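Local coordinates for protein sugar-phosphate aldolase (PDB 1PVT) that is a member of the class II aldolase/adducin family, with an alpha/beta fold built around a mixed beta sheet, at residues Pro145-Ile150 against Lys215-Leu220. Sequence-based numbering, arbitrary orientation.
Sequences PKMMKI and KAAEIL
Near its C-terminal end, helix 203-224, the last helix of this AraD-like fold, packs against the end of the short helix 144-147 and the turn after it, far from the centre of the chain. Two side chains, M147 and I150, reach across. M147, modelled as selenomethionine, has CG anti to the backbone N (chi1 -177°) and lies over A216 and A217, with SE 4.0 Å from A217 CA. A bend at chi3 (-89°) then turns CE toward the helix. CE comes within 3.5 Å of A217 CB. It also meets L220 CD2, at 3.7 Å. Small alanines suit this place, because a lone CB lets a long, unbranched methionine-type side chain approach the helix backbone. I150 has two gamma branches and so touches two places at once. CD1 lies against both A216 O and L220 CB, 3.5 Å from the latter, the side chains crossing at about a right angle. CG2 meets I219 CG2 at 3.3 Å, a tight approach on which little can rest. Branched L220 serves both neighbours, offering CD2 to M147 and CB to I150. A216 O accepts the helical bond from L220 N (2.9 Å), which satisfies it within the helix and makes an apolar neighbour tolerable. L131 and L134 of helix 129-134 also touch M147. No hydrogen bond or salt bridge joins the two segments; the contact therefore depends on apolar shape and on burial of M147, A216, A217 and L220.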
ATOM      1  N   PRO A 145      20.434  -1.159   5.326  1.00 74.59           N
ATOM      2  CA  PRO A 145      21.409  -1.495   4.287  1.00 75.48           C
ATOM      3  C   PRO A 145      21.765  -2.974   4.252  1.00 76.44           C
ATOM      4  O   PRO A 145      21.599  -3.644   3.229  1.00 76.64           O
ATOM      5  CB  PRO A 145      22.607  -0.627   4.652  1.00 75.88           C
ATOM      6  CG  PRO A 145      21.961   0.575   5.309  1.00 75.92           C
ATOM      7  CD  PRO A 145      20.939  -0.075   6.191  1.00 75.22           C
ATOM      8  N   LYS A 146      22.272  -3.484   5.367  1.00 77.28           N
ATOM      9  CA  LYS A 146      22.634  -4.887   5.417  1.00 77.25           C
ATOM     10  C   LYS A 146      21.364  -5.708   5.243  1.00 77.34           C
ATOM     11  O   LYS A 146      21.391  -6.779   4.644  1.00 76.88           O
ATOM     12  CB  LYS A 146      23.348  -5.217   6.742  1.00 77.40           C
ATOM     13  CG  LYS A 146      24.798  -4.672   6.851  1.00 77.49           C
ATOM     14  CD  LYS A 146      25.828  -5.457   6.009  1.00 78.18           C
ATOM     15  CE  LYS A 146      25.712  -5.186   4.493  1.00 77.78           C
ATOM     16  NZ  LYS A 146      26.606  -6.037   3.645  1.00 74.76           N
HETATM   17  N   MSE A 147      20.244  -5.193   5.743  1.00 78.14           N
HETATM   18  CA  MSE A 147      18.983  -5.905   5.603  1.00 79.34           C
HETATM   19  C   MSE A 147      18.631  -5.978   4.133  1.00 80.47           C
HETATM   20  O   MSE A 147      18.041  -6.946   3.668  1.00 79.39           O
HETATM   21  CB  MSE A 147      17.849  -5.188   6.330  1.00 79.10           C
HETATM   22  CG  MSE A 147      16.538  -5.956   6.244  1.00 80.15           C
HETATM   23 SE   MSE A 147      14.920  -4.919   6.518  1.00 83.13          SE
HETATM   24  CE  MSE A 147      14.745  -5.080   8.424  1.00 81.83           C
HETATM   25  N   MSE A 148      19.007  -4.941   3.403  1.00 83.41           N
HETATM   26  CA  MSE A 148      18.712  -4.864   1.986  1.00 86.66           C
HETATM   27  C   MSE A 148      19.506  -5.815   1.115  1.00 86.50           C
HETATM   28  O   MSE A 148      19.365  -5.799  -0.105  1.00 86.39           O
HETATM   29  CB  MSE A 148      18.897  -3.431   1.490  1.00 90.71           C
HETATM   30  CG  MSE A 148      17.806  -2.487   1.955  1.00 96.58           C
HETATM   31 SE   MSE A 148      16.049  -3.218   1.565  1.00106.25          SE
HETATM   32  CE  MSE A 148      15.654  -3.971   3.301  1.00103.72           C
ATOM     33  N   LYS A 149      20.340  -6.643   1.727  1.00 87.17           N
ATOM     34  CA  LYS A 149      21.114  -7.593   0.947  1.00 88.40           C
ATOM     35  C   LYS A 149      21.323  -8.868   1.737  1.00 89.04           C
ATOM     36  O   LYS A 149      22.355  -9.526   1.612  1.00 89.41           O
ATOM     37  CB  LYS A 149      22.465  -6.990   0.540  1.00 89.39           C
ATOM     38  CG  LYS A 149      23.075  -7.645  -0.714  1.00 90.82           C
ATOM     39  CD  LYS A 149      24.145  -6.765  -1.396  1.00 90.74           C
ATOM     40  CE  LYS A 149      24.546  -7.321  -2.772  1.00 90.30           C
ATOM     41  NZ  LYS A 149      25.531  -6.468  -3.499  1.00 90.13           N
ATOM     42  N   ILE A 150      20.331  -9.213   2.550  1.00 89.97           N
ATOM     43  CA  ILE A 150      20.403 -10.420   3.359  1.00 91.17           C
ATOM     44  C   ILE A 150      20.236 -11.637   2.474  1.00 91.66           C
ATOM     45  O   ILE A 150      20.683 -12.733   2.811  1.00 93.37           O
ATOM     46  CB  ILE A 150      19.324 -10.441   4.421  1.00 91.45           C
ATOM     47  CG1 ILE A 150      19.509  -9.246   5.349  1.00 92.77           C
ATOM     48  CG2 ILE A 150      19.413 -11.728   5.215  1.00 91.91           C
ATOM     49  CD1 ILE A 150      18.449  -9.139   6.413  1.00 94.46           C
ATOM     50  N   LYS A 215      10.422 -11.073   5.145  1.00 43.46           N
ATOM     51  CA  LYS A 215      11.360 -12.168   5.270  1.00 43.09           C
ATOM     52  C   LYS A 215      12.733 -11.638   5.603  1.00 42.74           C
ATOM     53  O   LYS A 215      13.379 -12.132   6.521  1.00 44.09           O
ATOM     54  CB  LYS A 215      11.399 -12.984   3.983  1.00 43.26           C
ATOM     55  CG  LYS A 215      11.830 -14.404   4.219  1.00 45.48           C
ATOM     56  CD  LYS A 215      11.289 -15.333   3.143  1.00 50.12           C
ATOM     57  CE  LYS A 215      11.563 -16.817   3.458  1.00 51.49           C
ATOM     58  NZ  LYS A 215      10.809 -17.756   2.549  1.00 52.02           N
ATOM     59  N   ALA A 216      13.174 -10.616   4.880  1.00 41.80           N
ATOM     60  CA  ALA A 216      14.489 -10.043   5.131  1.00 40.58           C
ATOM     61  C   ALA A 216      14.563  -9.487   6.529  1.00 39.52           C
ATOM     62  O   ALA A 216      15.562  -9.647   7.212  1.00 39.68           O
ATOM     63  CB  ALA A 216      14.781  -8.959   4.145  1.00 41.67           C
ATOM     64  N   ALA A 217      13.501  -8.823   6.957  1.00 38.84           N
ATOM     65  CA  ALA A 217      13.488  -8.252   8.289  1.00 39.62           C
ATOM     66  C   ALA A 217      13.597  -9.383   9.276  1.00 41.08           C
ATOM     67  O   ALA A 217      14.387  -9.333  10.215  1.00 41.91           O
ATOM     68  CB  ALA A 217      12.207  -7.500   8.519  1.00 39.18           C
ATOM     69  N   GLU A 218      12.801 -10.418   9.049  1.00 42.23           N
ATOM     70  CA  GLU A 218      12.784 -11.562   9.937  1.00 43.77           C
ATOM     71  C   GLU A 218      14.135 -12.252  10.031  1.00 44.67           C
ATOM     72  O   GLU A 218      14.562 -12.646  11.120  1.00 44.57           O
ATOM     73  CB  GLU A 218      11.726 -12.554   9.487  1.00 45.33           C
ATOM     74  CG  GLU A 218      11.479 -13.628  10.509  1.00 48.59           C
ATOM     75  CD  GLU A 218      10.140 -14.286  10.321  1.00 52.42           C
ATOM     76  OE1 GLU A 218       9.430 -13.907   9.354  1.00 54.22           O
ATOM     77  OE2 GLU A 218       9.797 -15.171  11.140  1.00 54.43           O
ATOM     78  N   ILE A 219      14.806 -12.399   8.894  1.00 45.46           N
ATOM     79  CA  ILE A 219      16.122 -13.024   8.872  1.00 45.83           C
ATOM     80  C   ILE A 219      17.117 -12.147   9.632  1.00 46.98           C
ATOM     81  O   ILE A 219      17.924 -12.639  10.412  1.00 46.62           O
ATOM     82  CB  ILE A 219      16.633 -13.204   7.429  1.00 45.60           C
ATOM     83  CG1 ILE A 219      15.705 -14.133   6.656  1.00 45.86           C
ATOM     84  CG2 ILE A 219      18.026 -13.797   7.438  1.00 47.24           C
ATOM     85  CD1 ILE A 219      16.105 -14.326   5.205  1.00 46.15           C
ATOM     86  N   LEU A 220      17.058 -10.839   9.399  1.00 48.45           N
ATOM     87  CA  LEU A 220      17.956  -9.909  10.073  1.00 48.92           C
ATOM     88  C   LEU A 220      17.804 -10.079  11.570  1.00 50.41           C
ATOM     89  O   LEU A 220      18.775 -10.312  12.292  1.00 51.43           O
ATOM     90  CB  LEU A 220      17.607  -8.470   9.708  1.00 49.53           C
ATOM     91  CG  LEU A 220      18.483  -7.415  10.378  1.00 50.02           C
ATOM     92  CD1 LEU A 220      19.862  -7.455   9.758  1.00 52.27           C
ATOM     93  CD2 LEU A 220      17.883  -6.045  10.197  1.00 49.91           C
TER